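Local coordinates for protein ferritin (Pseudo-nitzschia multiseries, PDB 4IWK) that binds and oxidises ferrous iron and probably stores it as ferric hydroxide in a soluble, non-toxic form, at residues A[14-19]-A[50-55]; A[21-26]-A[43-48]; A[33-38]-A[151-156]; A[87-92]-A[137-142]. One frame throughout, in Å; residues are numbered along the deposited sequence. Where two conformers were deposited one is given.

From the N terminus, helix 3-32 supplies the first halves of contacts 1 and 2, and the turn after it opens contact 3. The chain then runs back along helix 36-62, closing contact 2 with residues 43-48 and afterwards contact 1 with 50-55, so contact 2 nests inside contact 1. Contact 4 opens on helix 84-111 and closes on helix 115-145, in series after these two. Residues 151-156 finally close contact 3, which encloses contact 4 and crosses contacts 1 and 2. Tyr23 and Ala26 of contact 2 pack on Ile91 and Val87 of contact 4, while Met38 of contact 3 touches Trp88, joining the helix pairs into one bundle.

Contact 1: A[14-19]-A[50-55]; sequences TQEFTA and REHGLG. With FE (Fe (III) ion), chain G.
Arg50 meets Phe17 mainly through its backbone: the carbonyl O lies 3.6 Å from Phe17 CE1, at the edge of the ring and near its plane. The Arg50 side chain starts out from the far side of its helix, with CG anti to the backbone N (chi1 -176°), and of the side chain CG alone comes near the phenyl ring, 4.1 Å from Phe17 CE1. Its guanidinium reaches onward to Ser46 of the second subunit, a use for a long cationic chain at a subunit interface.

Two residues on, His52 gives ND1 to an iron ion at 2.5 Å, while Glu16 OE1 binds the same ion at 2.0 Å. The carboxylate and imidazole planes stand 80° apart, and Glu16 OE1 also sits at the edge of the imidazole, 3.4 Å from His52 CB. Two waters and Glu49 complete the ligands. Glu16 OE2 does not bind the metal; it accepts a hydrogen from one of those waters and is hydrogen-bonded to Gln12, which fixes the rotation of the carboxylate.

Gly53 suits its place because there is no room for more. Glu16 CB comes to 3.5 Å from Gly53 N, and a CB on Gly53 would clash with Phe17 CE1. This lets the helix axes approach to 7.8 Å.

Leu54 then adds an apolar edge, its CD2 lying 4.3 Å from Phe17 CZ, and both side chains pack on Leu24 of the second subunit. Carboxylate and histidine ligands held between antiparallel helices at 165° are characteristic of the ferroxidase centre inside the ferritin four-helix bundle.

Contact 2: A[21-26]-A[43-48]; sequences QVYLSA and LAESAE
Beside an iron site of the ferroxidase region, Tyr23 lies under Glu45, one of the glutamates that bind the metal. Glu45 CB stands over the centre of the phenol ring, 3.3 Å from its centroid and 11° off the normal, a CH-pi contact in which an aliphatic methylene meets an aromatic face. From there the glutamate, bent at chi2 (-69°), runs alongside the ring in the same direction. Its OE1 ends 3.7 Å from Tyr23 OH and coordinates the iron, as do Glu48 and Glu131. The phenol oxygen itself is hydrogen-bonded to Glu95 of helix 84-111, so the tyrosine combines a flat apolar face for one carboxylate's stem with a polar tip for another carboxylate. An alanine here would probably leave Glu45 without the ring that flanks it, free to shift its stem, and Glu95 without its hydroxyl partner.

The two segments belong to helices 3-32 and 36-62, the first antiparallel pair of the four-helix bundle, whose directions differ by 168° here. The small Ser46 is consistent with axes only 7.7 Å apart: its CB is 3.8 Å from Tyr23 CB. Its hydroxyl points beside Leu24, with OG 3.8 Å from Leu24 CB, and is kept satisfied in this close spot by water 3 and by Arg50 of the second subunit. The same water donates to Gln21 OE1 at 2.9 Å, bridging the helices. On the side turned to that second subunit, Leu24 CD1 meets Leu43 CD1 at 3.7 Å, the two leucines lying side by side, and Leu54 of the neighbouring subunit packs on both.

Contact 3: A[33-38]-A[151-156]; sequences NDWEGM and LLRSLD
Hydrogen bonds from Gly37 and Met38 to Asp156 fasten the first turn of helix 36-62. Met38 N gives to Asp156 OD1 at 2.8 Å and Gly37 N to OD2 at 3.1 Å, the latter on the syn side but tilted 26° out of the carboxylate plane. An aspartate suits this helix start, whose first-turn N-H groups would probably stabilise its negative charge; Gly37 suits it too, since a CB there would clash with Asp156 O. Water 5 links Asp156 OD2 to Asp34 O. Arg153 NH1 donates to Asn33 O at 3.2 Å, in the guanidinium plane, beside the Schellman motif whose positive-phi residue is Asp34.

Stacking comes from Arg153, whose guanidinium lies flat over the Trp35 indole, centres 3.9 Å apart and planes at 7°, a cation-pi pair. Bends at chi2 and chi3 fold the arginine chain over that face, and NE forms a salt bridge with Asp144 of the third subunit.

Apolar contact comes from Leu152, whose CG is 3.7 Å from Trp35 CH2 and whose CD1 meets Met38 CE at 4.0 Å. The short helix 151-158 thus closes the end of the bundle, where Leu152 also touches Pro84 of helix 84-111 and Val142 of helix 115-145.

Contact 4: A[87-92]-A[137-142]; sequences VWQSIL and SILAKV
Trp88 offers a broad flat surface to residues 137-142 of helix 115-145, and Ile138 sets a methyl squarely upon it. Ile138 CG2 stands 3.5 Å from the centroid of the six-membered ring and 2° off its normal, a CH-pi contact over the face. CG1 of the same isoleucine carries CD1 toward the rim, 3.9 Å from Trp88 CZ3, so the branched chain covers both the middle and the outer corner of the ring. One turn on, Val142 brings CG2 obliquely to the five-membered ring, 3.9 Å from Trp88 CD1. Two beta-branched residues four apart thus form a pair of bumps matched to one long indole.

Leu139 is the bump that enters the hollow between Trp88, Gln89 and Leu92: CD1 settles 3.7 Å from Trp88 CB and close to Gln89 N, while CD2 lies 3.9 Å from Leu92 CD2 and 3.4 Å from Gln89 OE1. The amide at the rim of this hollow has its NE2 hydrogen-bonded to Glu93, leaving the leucine to fill the apolar part. An alanine in place of Trp88 would probably open a gap beside Ile138 and Val142, Ile138 CG2 losing the ring face it rests on and Val142 CG2 its indole neighbour, though the CB against Leu139 would remain.

Such large side chains keep the axes 9.5 Å apart. The indole also reaches Phe30, Met38 and Met42 of the other two long helices. Interlocking of this kind between consecutive antiparallel helices, here at 161°, is characteristic of the second hairpin, helices 84-111 and 115-145, in the ferritin four-helix bundle.

Contact 1: A[14-19]-A[50-55]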
loop_
_atom_site.group_PDB
_atom_site.type_symbol
_atom_site.label_atom_id
_atom_site.label_comp_id
_atom_site.label_asym_id
_atom_site.label_seq_id
_atom_site.Cartn_x
_atom_site.Cartn_y
_atom_site.Cartn_z
ATOM N N THR A 14 43.777 -25.157 -19.590
ATOM C CA THR A 14 43.546 -25.854 -20.861
ATOM C C THR A 14 42.503 -26.980 -20.774
ATOM O O THR A 14 41.643 -27.101 -21.665
ATOM C CB THR A 14 44.855 -26.466 -21.382
ATOM O OG1 THR A 14 45.795 -25.420 -21.426
ATOM C CG2 THR A 14 44.647 -27.042 -22.848
ATOM N N GLN A 15 42.521 -27.762 -19.668
ATOM C CA GLN A 15 41.612 -28.890 -19.565
ATOM C C GLN A 15 40.148 -28.351 -19.421
ATOM O O GLN A 15 39.206 -28.965 -19.994
ATOM C CB GLN A 15 42.033 -29.697 -18.332
ATOM C CG GLN A 15 41.060 -30.890 -18.044
ATOM C CD GLN A 15 40.990 -31.890 -19.214
ATOM O OE1 GLN A 15 41.975 -32.055 -19.959
ATOM N NE2 GLN A 15 39.821 -32.496 -19.438
ATOM N N GLU A 16 39.973 -27.231 -18.672
ATOM C CA GLU A 16 38.570 -26.733 -18.477
ATOM C C GLU A 16 38.089 -26.213 -19.835
ATOM O O GLU A 16 36.913 -26.499 -20.202
ATOM C CB GLU A 16 38.530 -25.549 -17.495
ATOM C CG GLU A 16 38.943 -26.012 -16.046
ATOM C CD GLU A 16 38.122 -27.070 -15.380
ATOM O OE1 GLU A 16 36.980 -27.243 -15.805
ATOM O OE2 GLU A 16 38.624 -27.668 -14.394
ATOM N N PHE A 17 38.955 -25.546 -20.585
ATOM C CA PHE A 17 38.495 -25.041 -21.889
ATOM C C PHE A 17 38.322 -26.152 -22.931
ATOM O O PHE A 17 37.386 -26.052 -23.774
ATOM C CB PHE A 17 39.446 -23.960 -22.444
ATOM C CG PHE A 17 39.477 -22.693 -21.647
ATOM C CD1 PHE A 17 38.426 -22.310 -20.782
ATOM C CD2 PHE A 17 40.572 -21.842 -21.802
ATOM C CE1 PHE A 17 38.471 -21.100 -20.082
ATOM C CE2 PHE A 17 40.613 -20.624 -21.105
ATOM C CZ PHE A 17 39.525 -20.235 -20.278
ATOM N N THR A 18 39.112 -27.230 -22.818
ATOM C CA THR A 18 38.948 -28.427 -23.662
ATOM C C THR A 18 37.589 -29.029 -23.372
ATOM O O THR A 18 36.810 -29.341 -24.297
ATOM C CB THR A 18 40.073 -29.432 -23.360
ATOM O OG1 THR A 18 41.317 -28.818 -23.734
ATOM C CG2 THR A 18 39.903 -30.728 -24.118
ATOM N N ALA A 19 37.273 -29.134 -22.088
ATOM C CA ALA A 19 35.964 -29.679 -21.723
ATOM C C ALA A 19 34.817 -28.786 -22.161
ATOM O O ALA A 19 33.857 -29.287 -22.646
ATOM C CB ALA A 19 35.871 -29.857 -20.219
ATOM N N ARG A 50 33.781 -23.292 -19.111
ATOM C CA ARG A 50 34.558 -22.070 -19.360
ATOM C C ARG A 50 34.635 -21.204 -18.087
ATOM O O ARG A 50 35.735 -20.703 -17.800
ATOM C CB ARG A 50 33.818 -21.296 -20.487
ATOM C CG ARG A 50 34.634 -20.044 -20.861
ATOM C CD ARG A 50 34.076 -19.458 -22.166
ATOM N NE ARG A 50 34.852 -18.197 -22.498
ATOM C CZ ARG A 50 34.435 -17.062 -21.931
ATOM N NH1 ARG A 50 33.433 -17.108 -21.079
ATOM N NH2 ARG A 50 35.057 -15.916 -22.082
ATOM N N GLU A 51 33.526 -21.075 -17.323
ATOM C CA GLU A 51 33.668 -20.372 -16.006
ATOM C C GLU A 51 34.710 -20.989 -15.072
ATOM O O GLU A 51 35.460 -20.189 -14.444
ATOM C CB GLU A 51 32.312 -20.252 -15.276
ATOM C CG GLU A 51 31.292 -19.436 -16.049
ATOM C CD GLU A 51 31.760 -17.982 -16.247
ATOM O OE1 GLU A 51 32.506 -17.408 -15.388
ATOM O OE2 GLU A 51 31.506 -17.413 -17.317
ATOM N N HIS A 52 34.811 -22.344 -15.025
ATOM C CA HIS A 52 35.882 -22.924 -14.223
ATOM C C HIS A 52 37.247 -22.450 -14.703
ATOM O O HIS A 52 38.144 -22.036 -13.888
ATOM C CB HIS A 52 35.888 -24.432 -14.298
ATOM C CG HIS A 52 34.672 -25.025 -13.722
ATOM N ND1 HIS A 52 34.305 -26.344 -13.923
ATOM C CD2 HIS A 52 33.684 -24.443 -12.969
ATOM C CE1 HIS A 52 33.142 -26.552 -13.329
ATOM N NE2 HIS A 52 32.742 -25.433 -12.749
ATOM N N GLY A 53 37.471 -22.507 -16.029
ATOM C CA GLY A 53 38.805 -22.115 -16.535
ATOM C C GLY A 53 39.042 -20.626 -16.163
ATOM O O GLY A 53 40.170 -20.277 -15.827
ATOM N N LEU A 54 38.026 -19.786 -16.339
ATOM C CA LEU A 54 38.200 -18.362 -15.988
ATOM C C LEU A 54 38.541 -18.164 -14.509
ATOM O O LEU A 54 39.336 -17.259 -14.190
ATOM C CB LEU A 54 36.959 -17.542 -16.283
ATOM C CG LEU A 54 36.701 -17.430 -17.836
ATOM C CD1 LEU A 54 35.335 -16.745 -18.067
ATOM C CD2 LEU A 54 37.801 -16.682 -18.629
ATOM N N GLY A 55 37.948 -19.004 -13.657
ATOM C CA GLY A 55 38.211 -18.958 -12.203
ATOM C C GLY A 55 39.680 -19.264 -11.968
ATOM O O GLY A 55 40.373 -18.611 -11.135
HETATM FE FE FE G . 35.431 -28.233 -14.997
HETATM O O HOH W 1 36.630 -28.913 -13.457
HETATM O O HOH W 2 34.021 -29.714 -14.450
#

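Contact 2: A[21-26]-A[43-48]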
loop_
_atom_site.group_PDB
_atom_site.type_symbol
_atom_site.label_atom_id
_atom_site.label_comp_id
_atom_site.label_asym_id
_atom_site.label_seq_id
_atom_site.Cartn_x
_atom_site.Cartn_y
_atom_site.Cartn_z
ATOM N N GLN A 21 34.725 -27.118 -24.876
ATOM C CA GLN A 21 34.547 -27.371 -26.332
ATOM C C GLN A 21 33.953 -28.736 -26.566
ATOM O O GLN A 21 33.163 -28.950 -27.520
ATOM C CB GLN A 21 35.933 -27.266 -27.084
ATOM C CG GLN A 21 36.387 -25.821 -27.222
ATOM C CD GLN A 21 35.434 -25.101 -28.241
ATOM O OE1 GLN A 21 34.474 -24.481 -27.770
ATOM N NE2 GLN A 21 35.678 -25.229 -29.553
ATOM N N VAL A 22 34.342 -29.742 -25.747
ATOM C CA VAL A 22 33.722 -31.052 -25.889
ATOM C C VAL A 22 32.183 -30.998 -25.587
ATOM O O VAL A 22 31.341 -31.603 -26.321
ATOM C CB VAL A 22 34.439 -32.065 -24.978
ATOM C CG1 VAL A 22 33.655 -33.423 -25.009
ATOM C CG2 VAL A 22 35.915 -32.303 -25.500
ATOM N N TYR A 23 31.821 -30.294 -24.526
ATOM C CA TYR A 23 30.367 -30.105 -24.261
ATOM C C TYR A 23 29.704 -29.393 -25.393
ATOM O O TYR A 23 28.572 -29.781 -25.739
ATOM C CB TYR A 23 30.238 -29.282 -22.935
ATOM C CG TYR A 23 30.242 -30.202 -21.727
ATOM C CD1 TYR A 23 31.189 -30.077 -20.715
ATOM C CD2 TYR A 23 29.134 -31.018 -21.485
ATOM C CE1 TYR A 23 31.161 -30.897 -19.542
ATOM C CE2 TYR A 23 29.043 -31.806 -20.324
ATOM C CZ TYR A 23 30.042 -31.715 -19.369
ATOM O OH TYR A 23 29.999 -32.443 -18.190
ATOM N N LEU A 24 30.390 -28.408 -26.043
ATOM C CA LEU A 24 29.710 -27.721 -27.134
ATOM C C LEU A 24 29.571 -28.744 -28.288
ATOM O O LEU A 24 28.517 -28.795 -28.939
ATOM C CB LEU A 24 30.577 -26.536 -27.607
ATOM C CG LEU A 24 30.037 -25.823 -28.851
ATOM C CD1 LEU A 24 28.648 -25.233 -28.467
ATOM C CD2 LEU A 24 30.952 -24.664 -29.243
ATOM N N SER A 25 30.600 -29.564 -28.553
ATOM C CA SER A 25 30.465 -30.608 -29.581
ATOM C C SER A 25 29.275 -31.576 -29.295
ATOM O O SER A 25 28.534 -31.936 -30.235
ATOM C CB SER A 25 31.789 -31.383 -29.754
ATOM O OG SER A 25 32.021 -32.335 -28.718
ATOM N N ALA A 26 29.106 -31.961 -28.011
ATOM C CA ALA A 26 27.940 -32.816 -27.644
ATOM C C ALA A 26 26.618 -32.081 -27.932
ATOM O O ALA A 26 25.669 -32.684 -28.437
ATOM C CB ALA A 26 28.018 -33.234 -26.191
ATOM N N LEU A 43 24.988 -27.414 -23.613
ATOM C CA LEU A 43 25.350 -25.994 -23.738
ATOM C C LEU A 43 25.579 -25.298 -22.373
ATOM O O LEU A 43 26.529 -24.535 -22.251
ATOM C CB LEU A 43 24.277 -25.344 -24.662
ATOM C CG LEU A 43 24.727 -24.058 -25.212
ATOM C CD1 LEU A 43 25.730 -24.376 -26.333
ATOM C CD2 LEU A 43 23.406 -23.526 -25.783
ATOM N N ALA A 44 24.740 -25.618 -21.370
ATOM C CA ALA A 44 24.888 -25.007 -20.056
ATOM C C ALA A 44 26.220 -25.503 -19.490
ATOM O O ALA A 44 26.943 -24.704 -18.903
ATOM C CB ALA A 44 23.681 -25.393 -19.175
ATOM N N GLU A 45 26.522 -26.797 -19.618
ATOM C CA GLU A 45 27.822 -27.227 -19.142
ATOM C C GLU A 45 28.988 -26.666 -19.917
ATOM O O GLU A 45 30.068 -26.456 -19.263
ATOM C CB GLU A 45 27.975 -28.740 -19.309
ATOM C CG GLU A 45 27.128 -29.500 -18.309
ATOM C CD GLU A 45 27.708 -29.293 -16.930
ATOM O OE1 GLU A 45 28.966 -29.235 -16.772
ATOM O OE2 GLU A 45 26.847 -29.140 -16.059
ATOM N N SER A 46 28.879 -26.439 -21.226
ATOM C CA SER A 46 30.003 -25.825 -21.942
ATOM C C SER A 46 30.284 -24.425 -21.293
ATOM O O SER A 46 31.456 -24.068 -21.140
ATOM C CB SER A 46 29.568 -25.593 -23.400
ATOM O OG SER A 46 30.586 -24.957 -24.098
ATOM N N ALA A 47 29.235 -23.689 -20.934
ATOM C CA ALA A 47 29.485 -22.358 -20.343
ATOM C C ALA A 47 30.081 -22.544 -18.943
ATOM O O ALA A 47 30.965 -21.732 -18.573
ATOM C CB ALA A 47 28.132 -21.607 -20.229
ATOM N N GLU A 48 29.625 -23.535 -18.181
ATOM C CA GLU A 48 30.105 -23.725 -16.773
ATOM C C GLU A 48 31.586 -24.098 -16.834
ATOM O O GLU A 48 32.367 -23.594 -16.043
ATOM C CB GLU A 48 29.248 -24.786 -16.123
ATOM C CG GLU A 48 29.599 -24.923 -14.670
ATOM C CD GLU A 48 28.960 -26.166 -14.152
ATOM O OE1 GLU A 48 27.713 -26.115 -13.879
ATOM O OE2 GLU A 48 29.697 -27.201 -14.148
HETATM O O HOH W 3 32.833 -23.409 -25.661
#

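Contact 3: A[33-38]-A[151-156]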
loop_
_atom_site.group_PDB
_atom_site.type_symbol
_atom_site.label_atom_id
_atom_site.label_comp_id
_atom_site.label_asym_id
_atom_site.label_seq_id
_atom_site.Cartn_x
_atom_site.Cartn_y
_atom_site.Cartn_z
ATOM N N ASN A 33 20.535 -34.168 -34.004
ATOM C CA ASN A 33 19.769 -35.349 -33.980
ATOM C C ASN A 33 18.451 -35.166 -33.199
ATOM O O ASN A 33 17.822 -36.153 -32.834
ATOM C CB ASN A 33 20.616 -36.479 -33.422
ATOM C CG ASN A 33 21.690 -36.881 -34.392
ATOM O OD1 ASN A 33 21.364 -37.657 -35.299
ATOM N ND2 ASN A 33 22.932 -36.346 -34.309
ATOM N N ASP A 34 18.042 -33.930 -33.045
ATOM C CA ASP A 34 16.749 -33.511 -32.469
ATOM C C ASP A 34 16.522 -33.896 -31.017
ATOM O O ASP A 34 15.398 -34.244 -30.632
ATOM C CB ASP A 34 15.610 -33.978 -33.404
ATOM C CG ASP A 34 15.818 -33.336 -34.817
ATOM O OD1 ASP A 34 15.965 -32.123 -34.950
ATOM O OD2 ASP A 34 15.891 -34.079 -35.782
ATOM N N TRP A 35 17.610 -33.857 -30.238
ATOM C CA TRP A 35 17.543 -34.055 -28.787
ATOM C C TRP A 35 17.764 -32.689 -28.180
ATOM O O TRP A 35 18.842 -32.464 -27.597
ATOM C CB TRP A 35 18.673 -34.992 -28.341
ATOM C CG TRP A 35 18.576 -36.373 -28.906
ATOM C CD1 TRP A 35 19.131 -36.852 -30.098
ATOM C CD2 TRP A 35 17.752 -37.470 -28.392
ATOM N NE1 TRP A 35 18.751 -38.201 -30.285
ATOM C CE2 TRP A 35 17.930 -38.562 -29.248
ATOM C CE3 TRP A 35 16.965 -37.635 -27.223
ATOM C CZ2 TRP A 35 17.310 -39.839 -29.021
ATOM C CZ3 TRP A 35 16.346 -38.897 -27.027
ATOM C CH2 TRP A 35 16.553 -39.936 -27.903
ATOM N N GLU A 36 16.782 -31.790 -28.271
ATOM C CA GLU A 36 17.000 -30.420 -27.866
ATOM C C GLU A 36 17.193 -30.281 -26.356
ATOM O O GLU A 36 17.937 -29.359 -25.957
ATOM C CB GLU A 36 15.941 -29.412 -28.452
ATOM C CG GLU A 36 16.197 -29.260 -29.979
ATOM C CD GLU A 36 15.364 -30.259 -30.707
ATOM O OE1 GLU A 36 14.739 -31.098 -30.019
ATOM O OE2 GLU A 36 15.249 -30.135 -31.932
ATOM N N GLY A 37 16.597 -31.182 -25.542
ATOM C CA GLY A 37 16.747 -31.109 -24.087
ATOM C C GLY A 37 18.206 -31.450 -23.670
ATOM O O GLY A 37 18.856 -30.677 -22.939
ATOM N N MET A 38 18.742 -32.516 -24.228
ATOM C CA MET A 38 20.134 -32.944 -23.922
ATOM C C MET A 38 21.044 -31.889 -24.517
ATOM O O MET A 38 22.062 -31.601 -23.878
ATOM C CB MET A 38 20.449 -34.360 -24.512
ATOM C CG MET A 38 19.573 -35.420 -23.809
ATOM S SD MET A 38 19.862 -37.012 -24.566
ATOM C CE MET A 38 18.589 -38.073 -23.638
ATOM N N LEU A 151 11.539 -44.733 -26.372
ATOM C CA LEU A 151 11.269 -44.337 -24.951
ATOM C C LEU A 151 12.231 -43.258 -24.491
ATOM O O LEU A 151 11.805 -42.359 -23.784
ATOM C CB LEU A 151 11.374 -45.590 -24.036
ATOM C CG LEU A 151 11.138 -45.279 -22.559
ATOM C CD1 LEU A 151 9.664 -44.776 -22.400
ATOM C CD2 LEU A 151 11.263 -46.664 -21.833
ATOM N N LEU A 152 13.507 -43.329 -24.889
ATOM C CA LEU A 152 14.471 -42.275 -24.475
ATOM C C LEU A 152 14.046 -40.857 -24.968
ATOM O O LEU A 152 14.268 -39.847 -24.275
ATOM C CB LEU A 152 15.833 -42.674 -25.044
ATOM C CG LEU A 152 16.943 -41.695 -24.677
ATOM C CD1 LEU A 152 17.202 -41.780 -23.151
ATOM C CD2 LEU A 152 18.183 -42.167 -25.432
ATOM N N ARG A 153 13.326 -40.795 -26.117
ATOM C CA ARG A 153 12.927 -39.552 -26.720
ATOM C C ARG A 153 11.915 -39.004 -25.790
ATOM O O ARG A 153 11.893 -37.806 -25.460
ATOM C CB ARG A 153 12.304 -39.930 -28.145
ATOM C CG ARG A 153 12.215 -38.896 -29.124
ATOM C CD ARG A 153 13.516 -38.329 -29.516
ATOM N NE ARG A 153 14.129 -39.051 -30.601
ATOM C CZ ARG A 153 15.032 -38.437 -31.386
ATOM N NH1 ARG A 153 15.352 -37.202 -31.071
ATOM N NH2 ARG A 153 15.624 -39.062 -32.386
ATOM N N SER A 154 11.083 -39.872 -25.222
ATOM C CA SER A 154 10.045 -39.330 -24.367
ATOM C C SER A 154 10.632 -38.715 -23.133
ATOM O O SER A 154 10.023 -37.863 -22.512
ATOM C CB SER A 154 8.889 -40.331 -24.097
ATOM O OG SER A 154 9.317 -41.414 -23.290
ATOM N N LEU A 155 11.881 -38.998 -22.840
ATOM C CA LEU A 155 12.488 -38.385 -21.699
ATOM C C LEU A 155 13.478 -37.141 -21.903
ATOM O O LEU A 155 13.741 -36.363 -20.991
ATOM C CB LEU A 155 12.972 -39.501 -20.766
ATOM C CG LEU A 155 11.895 -40.540 -20.270
ATOM C CD1 LEU A 155 11.256 -40.068 -18.979
ATOM C CD2 LEU A 155 10.817 -40.956 -21.317
ATOM N N ASP A 156 13.941 -36.901 -23.133
ATOM C CA ASP A 156 14.484 -35.629 -23.552
ATOM C C ASP A 156 13.352 -34.578 -23.468
ATOM O O ASP A 156 13.542 -33.472 -22.923
ATOM C CB ASP A 156 14.903 -35.765 -25.001
ATOM C CG ASP A 156 15.644 -34.509 -25.532
ATOM O OD1 ASP A 156 16.794 -34.280 -25.193
ATOM O OD2 ASP A 156 15.061 -33.721 -26.260
HETATM O O HOH W 4 16.653 -38.052 -35.155
HETATM O O HOH W 5 13.916 -35.359 -28.275
#

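Contact 4: A[87-92]-A[137-142]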
loop_
_atom_site.group_PDB
_atom_site.type_symbol
_atom_site.label_atom_id
_atom_site.label_comp_id
_atom_site.label_asym_id
_atom_site.label_seq_id
_atom_site.Cartn_x
_atom_site.Cartn_y
_atom_site.Cartn_z
ATOM N N VAL A 87 27.350 -40.424 -26.516
ATOM C CA VAL A 87 27.710 -39.051 -26.157
ATOM C C VAL A 87 27.845 -38.964 -24.589
ATOM O O VAL A 87 28.852 -38.465 -24.089
ATOM C CB VAL A 87 26.623 -38.046 -26.564
ATOM C CG1 VAL A 87 27.161 -36.610 -26.290
ATOM C CG2 VAL A 87 26.385 -38.182 -28.097
ATOM N N TRP A 88 26.822 -39.437 -23.860
ATOM C CA TRP A 88 26.918 -39.364 -22.391
ATOM C C TRP A 88 28.114 -40.116 -21.826
ATOM O O TRP A 88 28.718 -39.710 -20.881
ATOM C CB TRP A 88 25.614 -39.870 -21.799
ATOM C CG TRP A 88 24.483 -38.833 -21.967
ATOM C CD1 TRP A 88 23.481 -38.869 -22.863
ATOM C CD2 TRP A 88 24.328 -37.616 -21.211
ATOM N NE1 TRP A 88 22.643 -37.770 -22.675
ATOM C CE2 TRP A 88 23.193 -36.971 -21.709
ATOM C CE3 TRP A 88 25.059 -37.030 -20.134
ATOM C CZ2 TRP A 88 22.715 -35.773 -21.169
ATOM C CZ3 TRP A 88 24.597 -35.810 -19.613
ATOM C CH2 TRP A 88 23.431 -35.211 -20.146
ATOM N N GLN A 89 28.458 -41.234 -22.434
ATOM C CA GLN A 89 29.645 -41.970 -21.979
ATOM C C GLN A 89 30.938 -41.162 -22.195
ATOM O O GLN A 89 31.820 -41.076 -21.319
ATOM C CB GLN A 89 29.697 -43.346 -22.758
ATOM C CG GLN A 89 31.062 -44.069 -22.507
ATOM C CD GLN A 89 31.144 -44.642 -21.056
ATOM O OE1 GLN A 89 30.138 -45.112 -20.553
ATOM N NE2 GLN A 89 32.312 -44.533 -20.385
ATOM N N SER A 90 31.003 -40.473 -23.333
ATOM C CA SER A 90 32.155 -39.559 -23.522
ATOM C C SER A 90 32.162 -38.404 -22.509
ATOM O O SER A 90 33.269 -37.998 -22.074
ATOM C CB SER A 90 32.133 -38.954 -24.930
ATOM O OG SER A 90 32.445 -39.984 -25.907
ATOM N N ILE A 91 30.986 -37.890 -22.147
ATOM C CA ILE A 91 30.945 -36.763 -21.187
ATOM C C ILE A 91 31.358 -37.330 -19.806
ATOM O O ILE A 91 32.075 -36.662 -19.054
ATOM C CB ILE A 91 29.560 -36.179 -21.127
ATOM C CG1 ILE A 91 29.255 -35.537 -22.509
ATOM C CG2 ILE A 91 29.382 -35.196 -19.990
ATOM C CD1 ILE A 91 30.278 -34.499 -22.866
ATOM N N LEU A 92 30.940 -38.535 -19.465
ATOM C CA LEU A 92 31.426 -39.120 -18.163
ATOM C C LEU A 92 32.936 -39.211 -18.152
ATOM O O LEU A 92 33.603 -38.763 -17.191
ATOM C CB LEU A 92 30.806 -40.519 -18.000
ATOM C CG LEU A 92 31.358 -41.165 -16.669
ATOM C CD1 LEU A 92 30.929 -40.416 -15.432
ATOM C CD2 LEU A 92 30.845 -42.606 -16.667
ATOM N N SER A 137 24.549 -40.800 -13.230
ATOM C CA SER A 137 23.135 -41.145 -13.045
ATOM C C SER A 137 22.352 -40.910 -14.354
ATOM O O SER A 137 21.505 -41.713 -14.726
ATOM C CB SER A 137 22.535 -40.249 -11.936
ATOM O OG SER A 137 21.136 -40.372 -11.891
ATOM N N ILE A 138 22.651 -39.830 -15.063
ATOM C CA ILE A 138 21.980 -39.634 -16.358
ATOM C C ILE A 138 22.323 -40.757 -17.354
ATOM O O ILE A 138 21.392 -41.294 -18.061
ATOM C CB ILE A 138 22.371 -38.214 -16.966
ATOM C CG1 ILE A 138 21.784 -37.116 -16.102
ATOM C CG2 ILE A 138 21.846 -38.170 -18.434
ATOM C CD1 ILE A 138 22.355 -35.688 -16.373
ATOM N N LEU A 139 23.615 -41.103 -17.429
ATOM C CA LEU A 139 24.090 -42.203 -18.292
ATOM C C LEU A 139 23.266 -43.471 -17.923
ATOM O O LEU A 139 22.807 -44.215 -18.797
ATOM C CB LEU A 139 25.579 -42.436 -18.140
ATOM C CG LEU A 139 26.122 -43.613 -18.907
ATOM C CD1 LEU A 139 25.863 -43.337 -20.407
ATOM C CD2 LEU A 139 27.670 -43.699 -18.638
ATOM N N ALA A 140 23.061 -43.720 -16.609
ATOM C CA ALA A 140 22.353 -44.939 -16.233
ATOM C C ALA A 140 20.904 -44.870 -16.737
ATOM O O ALA A 140 20.349 -45.893 -17.207
ATOM C CB ALA A 140 22.353 -45.104 -14.669
ATOM N N LYS A 141 20.254 -43.728 -16.566
ATOM C CA LYS A 141 18.860 -43.607 -17.051
ATOM C C LYS A 141 18.790 -43.734 -18.602
ATOM O O LYS A 141 17.904 -44.392 -19.185
ATOM C CB LYS A 141 18.323 -42.230 -16.642
ATOM C CG LYS A 141 18.134 -42.078 -15.104
ATOM C CD LYS A 141 17.864 -40.578 -14.888
ATOM C CE LYS A 141 17.723 -40.139 -13.431
ATOM N NZ LYS A 141 18.592 -41.065 -12.606
ATOM N N VAL A 142 19.735 -43.097 -19.277
ATOM C CA VAL A 142 19.765 -43.205 -20.750
ATOM C C VAL A 142 19.914 -44.614 -21.204
ATOM O O VAL A 142 19.214 -45.060 -22.147
ATOM C CB VAL A 142 20.935 -42.369 -21.286
ATOM C CG1 VAL A 142 21.217 -42.673 -22.775
ATOM C CG2 VAL A 142 20.611 -40.891 -21.115
#